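PDB 7JQP: encapsidation protein from Lactococcus phage asccphi28, which is the ATPase of the phage DNA packaging motor, probably coupling ATP hydrolysis to translocation of the viral genome into the capsid. Local coordinates for residues 58-62 against 123-128; 201-205 against 220-224. One frame throughout, in Å; residues are numbered along the deposited sequence.

Contact 1: 58-62 against 123-128; sequences GVEID and FIALSR
A short helix packs on the end of a neighbouring beta-strand in this partly buried contact, at the strand 118-125 side of the main sheet of the ATPase domain. Helix 58-62 follows closely after strand 50-55, the parallel neighbour of 118-125, and runs nearly antiparallel to 123-125, at 157° with axes 7.7 Å apart. In register, Gly-58 faces Ala-125 (CA to CA 5.2 Å) and Ile-61 faces Phe-123 (6.9 Å). Beyond Ala-125 the extended backbone turns into helical angles at Leu-126 and Ser-127, so that the Arg-128 side chain reaches back along the first turn of the helix. Ile-61 (mt) points at the strand: its CG2 lies 3.8 Å from Phe-123 CB and its CD1 4.4 Å from Ala-125 CB. The Phe-123 ring swings away to meet Lys-66 and Phe-69. At Gly-58 the backbone comes close, N to Ala-125 CB 3.7 Å, and its CA lies over one face of the Arg-128 guanidinium, 3.3 Å from NH2; a CB here would clash with that atom. Arg-128, extended after chi1 m, donates NH2 to Asp-62 OD2 at 3.0 Å in a salt bridge, approached at the guanidinium edge, while Ser-127 OG bonds to Arg-56 O. Apolar packing beneath and an ion pair at the exposed side seat the helix on the sheet of a P-loop NTPase, here with the strand order of the ASCE fold.

Contact 2: 201-205 against 220-224; sequences LGYYL and YCVQF
Where helix 196-201 ends in a Schellman motif, the following loop packs its side chains against strand 221-224 of the P-loop NTPase sheet, with end-to-end directions 29° apart. Gly-202, with phi 91° and psi 14°, is the C-prime residue, and Tyr-203 to Leu-205 continue in extended conformation. The CA atoms stay well separated, 8.1 Å for Leu-201 to Tyr-220 and 8.8 Å for Tyr-203 to Val-222, so side chains fill the gap. Tyr-220 (chi1 p) is the most heavily buried by the contact: its CE2 lies 4.0 Å from Leu-201 CB, and its OH makes a weak hydrogen bond to Leu-201 O at 3.4 Å. The same hydroxyl reaches the edge of the Tyr-203 ring and lies 3.2 Å from Tyr-203 CB. Tyr-203 (chi1 t), next in buried area, offers a ring face to Val-222, with CD1 to CG2 at 4.3 Å; its OH is hydrogen-bonded to Asp-209. Leu-201 (mt) completes the Tyr-220 side and also packs on Leu-241 of a second subunit. At the far end Phe-224 (chi1 m) takes Leu-205 CD1 at 3.6 Å from its CE1, and its ring edge meets the hydroxyl of Tyr-203, with Phe-224 CZ 3.2 Å from Tyr-203 OH.

Both contacts pack a segment against the same large sheet, but at different strands: contact 1 at 118-125, contact 2 at 221-225, with strands 50-55, 140-145, 183-188 and 21-26 between them. Their centres are 24 Å apart and their nearest atoms about 12 Å, so they do not touch, and contact 1 closes along the chain before contact 2 opens. Contact 2 is the more buried, built from aromatic and aliphatic side chains with one weak hydrogen bond; contact 1 grades from apolar packing to a salt bridge towards solvent. Each also meets another subunit, through Arg-128 in contact 1 and Leu-201 in contact 2.

Contact 1: 58-62 against 123-128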
loop_
_atom_site.group_PDB
_atom_site.type_symbol
_atom_site.label_atom_id
_atom_site.label_comp_id
_atom_site.label_asym_id
_atom_site.label_seq_id
_atom_site.Cartn_x
_atom_site.Cartn_y
_atom_site.Cartn_z
ATOM N N GLY A 58 11.290 4.473 -7.371
ATOM C CA GLY A 58 11.486 3.761 -6.120
ATOM C C GLY A 58 11.195 2.278 -6.238
ATOM O O GLY A 58 11.900 1.450 -5.656
ATOM N N VAL A 59 10.157 1.921 -6.999
ATOM C CA VAL A 59 9.805 0.513 -7.152
ATOM C C VAL A 59 10.976 -0.268 -7.734
ATOM O O VAL A 59 11.205 -1.432 -7.378
ATOM C CB VAL A 59 8.545 0.369 -8.026
ATOM C CG1 VAL A 59 7.375 1.116 -7.404
ATOM C CG2 VAL A 59 8.818 0.868 -9.440
ATOM N N GLU A 60 11.742 0.357 -8.631
ATOM C CA GLU A 60 12.894 -0.322 -9.215
ATOM C C GLU A 60 13.888 -0.755 -8.144
ATOM O O GLU A 60 14.518 -1.812 -8.266
ATOM C CB GLU A 60 13.575 0.590 -10.235
ATOM C CG GLU A 60 12.605 1.187 -11.245
ATOM C CD GLU A 60 13.266 1.563 -12.555
ATOM O OE1 GLU A 60 13.870 0.678 -13.198
ATOM O OE2 GLU A 60 13.167 2.744 -12.948
ATOM N N ILE A 61 14.021 0.030 -7.079
ATOM C CA ILE A 61 14.926 -0.317 -5.988
ATOM C C ILE A 61 14.230 -1.161 -4.932
ATOM O O ILE A 61 14.822 -2.102 -4.397
ATOM C CB ILE A 61 15.529 0.970 -5.384
ATOM C CG1 ILE A 61 16.543 1.538 -6.381
ATOM C CG2 ILE A 61 16.158 0.703 -4.027
ATOM C CD1 ILE A 61 17.260 2.749 -5.906
ATOM N N ASP A 62 12.981 -0.836 -4.602
ATOM C CA ASP A 62 12.271 -1.613 -3.593
ATOM C C ASP A 62 12.159 -3.072 -4.014
ATOM O O ASP A 62 12.311 -3.979 -3.185
ATOM C CB ASP A 62 10.893 -1.005 -3.340
ATOM C CG ASP A 62 10.966 0.306 -2.575
ATOM O OD1 ASP A 62 12.052 0.638 -2.052
ATOM O OD2 ASP A 62 9.936 1.006 -2.492
ATOM N N PHE A 123 21.749 2.709 -2.586
ATOM C CA PHE A 123 20.649 2.612 -3.536
ATOM C C PHE A 123 19.771 3.848 -3.397
ATOM O O PHE A 123 19.300 4.162 -2.300
ATOM C CB PHE A 123 19.855 1.326 -3.302
ATOM C CG PHE A 123 20.652 0.075 -3.575
ATOM C CD1 PHE A 123 20.744 -0.440 -4.858
ATOM C CD2 PHE A 123 21.327 -0.571 -2.552
ATOM C CE1 PHE A 123 21.483 -1.581 -5.111
ATOM C CE2 PHE A 123 22.067 -1.712 -2.801
ATOM C CZ PHE A 123 22.147 -2.217 -4.084
ATOM N N ILE A 124 19.576 4.552 -4.514
ATOM C CA ILE A 124 18.836 5.805 -4.556
ATOM C C ILE A 124 17.888 5.797 -5.742
ATOM O O ILE A 124 18.185 5.232 -6.798
ATOM C CB ILE A 124 19.774 7.026 -4.690
ATOM C CG1 ILE A 124 20.880 6.993 -3.652
ATOM C CG2 ILE A 124 18.982 8.332 -4.664
ATOM C CD1 ILE A 124 21.923 8.026 -3.933
ATOM N N ALA A 125 16.771 6.494 -5.582
ATOM C CA ALA A 125 15.769 6.626 -6.627
ATOM C C ALA A 125 15.674 8.087 -7.035
ATOM O O ALA A 125 15.563 8.971 -6.179
ATOM C CB ALA A 125 14.409 6.114 -6.145
ATOM N N LEU A 126 15.738 8.336 -8.342
ATOM C CA LEU A 126 15.689 9.706 -8.835
ATOM C C LEU A 126 14.399 10.394 -8.415
ATOM O O LEU A 126 14.387 11.610 -8.204
ATOM C CB LEU A 126 15.839 9.698 -10.353
ATOM C CG LEU A 126 16.391 10.944 -11.040
ATOM C CD1 LEU A 126 17.625 11.492 -10.358
ATOM C CD2 LEU A 126 16.692 10.591 -12.500
ATOM N N SER A 127 13.311 9.633 -8.272
ATOM C CA SER A 127 12.059 10.215 -7.801
ATOM C C SER A 127 12.222 10.809 -6.407
ATOM O O SER A 127 11.643 11.857 -6.098
ATOM C CB SER A 127 10.959 9.156 -7.794
ATOM O OG SER A 127 11.290 8.081 -8.653
ATOM N N ARG A 128 13.001 10.151 -5.554
ATOM C CA ARG A 128 13.231 10.603 -4.190
ATOM C C ARG A 128 14.499 11.437 -4.062
ATOM O O ARG A 128 14.860 11.829 -2.947
ATOM C CB ARG A 128 13.322 9.385 -3.258
ATOM C CG ARG A 128 12.267 8.315 -3.538
ATOM C CD ARG A 128 12.569 7.000 -2.818
ATOM N NE ARG A 128 11.504 6.017 -3.021
ATOM C CZ ARG A 128 11.612 4.719 -2.747
ATOM N NH1 ARG A 128 12.744 4.229 -2.258
ATOM N NH2 ARG A 128 10.586 3.908 -2.964
#

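Contact 2: 201-205 against 220-224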
loop_
_atom_site.group_PDB
_atom_site.type_symbol
_atom_site.label_atom_id
_atom_site.label_comp_id
_atom_site.label_asym_id
_atom_site.label_seq_id
_atom_site.Cartn_x
_atom_site.Cartn_y
_atom_site.Cartn_z
ATOM N N LEU A 201 22.309 15.340 -22.176
ATOM C CA LEU A 201 23.675 15.071 -22.606
ATOM C C LEU A 201 24.008 15.836 -23.877
ATOM O O LEU A 201 25.161 16.238 -24.080
ATOM C CB LEU A 201 23.866 13.574 -22.834
ATOM C CG LEU A 201 23.936 12.684 -21.594
ATOM C CD1 LEU A 201 24.096 11.226 -22.008
ATOM C CD2 LEU A 201 25.068 13.109 -20.676
ATOM N N GLY A 202 23.016 16.052 -24.735
ATOM C CA GLY A 202 23.245 16.628 -26.038
ATOM C C GLY A 202 23.499 15.619 -27.127
ATOM O O GLY A 202 23.974 16.001 -28.205
ATOM N N TYR A 203 23.210 14.344 -26.880
ATOM C CA TYR A 203 23.497 13.285 -27.830
ATOM C C TYR A 203 22.268 12.986 -28.678
ATOM O O TYR A 203 21.177 12.760 -28.145
ATOM C CB TYR A 203 23.947 12.007 -27.121
ATOM C CG TYR A 203 24.321 10.936 -28.112
ATOM C CD1 TYR A 203 25.454 11.084 -28.898
ATOM C CD2 TYR A 203 23.540 9.803 -28.291
ATOM C CE1 TYR A 203 25.812 10.133 -29.821
ATOM C CE2 TYR A 203 23.894 8.839 -29.218
ATOM C CZ TYR A 203 25.032 9.012 -29.979
ATOM O OH TYR A 203 25.397 8.065 -30.906
ATOM N N TYR A 204 22.457 12.983 -29.995
ATOM C CA TYR A 204 21.438 12.578 -30.957
ATOM C C TYR A 204 21.796 11.188 -31.467
ATOM O O TYR A 204 22.896 10.985 -31.991
ATOM C CB TYR A 204 21.366 13.587 -32.102
ATOM C CG TYR A 204 20.472 13.191 -33.252
ATOM C CD1 TYR A 204 19.094 13.339 -33.174
ATOM C CD2 TYR A 204 21.011 12.679 -34.424
ATOM C CE1 TYR A 204 18.278 12.984 -34.230
ATOM C CE2 TYR A 204 20.204 12.320 -35.482
ATOM C CZ TYR A 204 18.840 12.472 -35.381
ATOM O OH TYR A 204 18.039 12.114 -36.440
ATOM N N LEU A 205 20.888 10.233 -31.293
ATOM C CA LEU A 205 21.173 8.848 -31.652
ATOM C C LEU A 205 20.930 8.634 -33.140
ATOM O O LEU A 205 19.843 8.916 -33.650
ATOM C CB LEU A 205 20.315 7.896 -30.819
ATOM C CG LEU A 205 20.430 6.402 -31.118
ATOM C CD1 LEU A 205 21.837 5.913 -30.837
ATOM C CD2 LEU A 205 19.431 5.610 -30.278
ATOM N N TYR A 220 31.686 13.615 -22.421
ATOM C CA TYR A 220 31.273 12.240 -22.182
ATOM C C TYR A 220 31.611 11.370 -23.382
ATOM O O TYR A 220 31.894 11.862 -24.477
ATOM C CB TYR A 220 29.769 12.153 -21.874
ATOM C CG TYR A 220 28.876 12.589 -23.017
ATOM C CD1 TYR A 220 28.485 11.691 -24.002
ATOM C CD2 TYR A 220 28.421 13.897 -23.107
ATOM C CE1 TYR A 220 27.672 12.086 -25.048
ATOM C CE2 TYR A 220 27.607 14.300 -24.147
ATOM C CZ TYR A 220 27.235 13.392 -25.113
ATOM O OH TYR A 220 26.426 13.799 -26.147
ATOM N N CYS A 221 31.561 10.060 -23.148
ATOM C CA CYS A 221 31.854 9.042 -24.146
ATOM C C CYS A 221 30.670 8.093 -24.231
ATOM O O CYS A 221 30.114 7.694 -23.204
ATOM C CB CYS A 221 33.128 8.277 -23.780
ATOM S SG CYS A 221 33.740 7.177 -25.062
ATOM N N VAL A 222 30.284 7.733 -25.451
ATOM C CA VAL A 222 29.152 6.846 -25.687
ATOM C C VAL A 222 29.666 5.571 -26.338
ATOM O O VAL A 222 30.406 5.626 -27.327
ATOM C CB VAL A 222 28.076 7.509 -26.567
ATOM C CG1 VAL A 222 26.929 6.536 -26.829
ATOM C CG2 VAL A 222 27.563 8.784 -25.909
ATOM N N GLN A 223 29.274 4.429 -25.779
ATOM C CA GLN A 223 29.617 3.124 -26.322
ATOM C C GLN A 223 28.346 2.300 -26.482
ATOM O O GLN A 223 27.440 2.368 -25.645
ATOM C CB GLN A 223 30.618 2.375 -25.432
ATOM C CG GLN A 223 31.151 1.124 -26.116
ATOM C CD GLN A 223 31.665 0.093 -25.139
ATOM O OE1 GLN A 223 31.327 0.126 -23.959
ATOM N NE2 GLN A 223 32.368 -0.909 -25.653
ATOM N N PHE A 224 28.287 1.518 -27.555
ATOM C CA PHE A 224 27.149 0.662 -27.862
ATOM C C PHE A 224 27.576 -0.791 -27.701
ATOM O O PHE A 224 28.611 -1.198 -28.240
ATOM C CB PHE A 224 26.659 0.914 -29.286
ATOM C CG PHE A 224 26.263 2.337 -29.549
ATOM C CD1 PHE A 224 25.024 2.818 -29.159
ATOM C CD2 PHE A 224 27.142 3.200 -30.183
ATOM C CE1 PHE A 224 24.668 4.133 -29.406
ATOM C CE2 PHE A 224 26.792 4.513 -30.429
ATOM C CZ PHE A 224 25.555 4.981 -30.040
#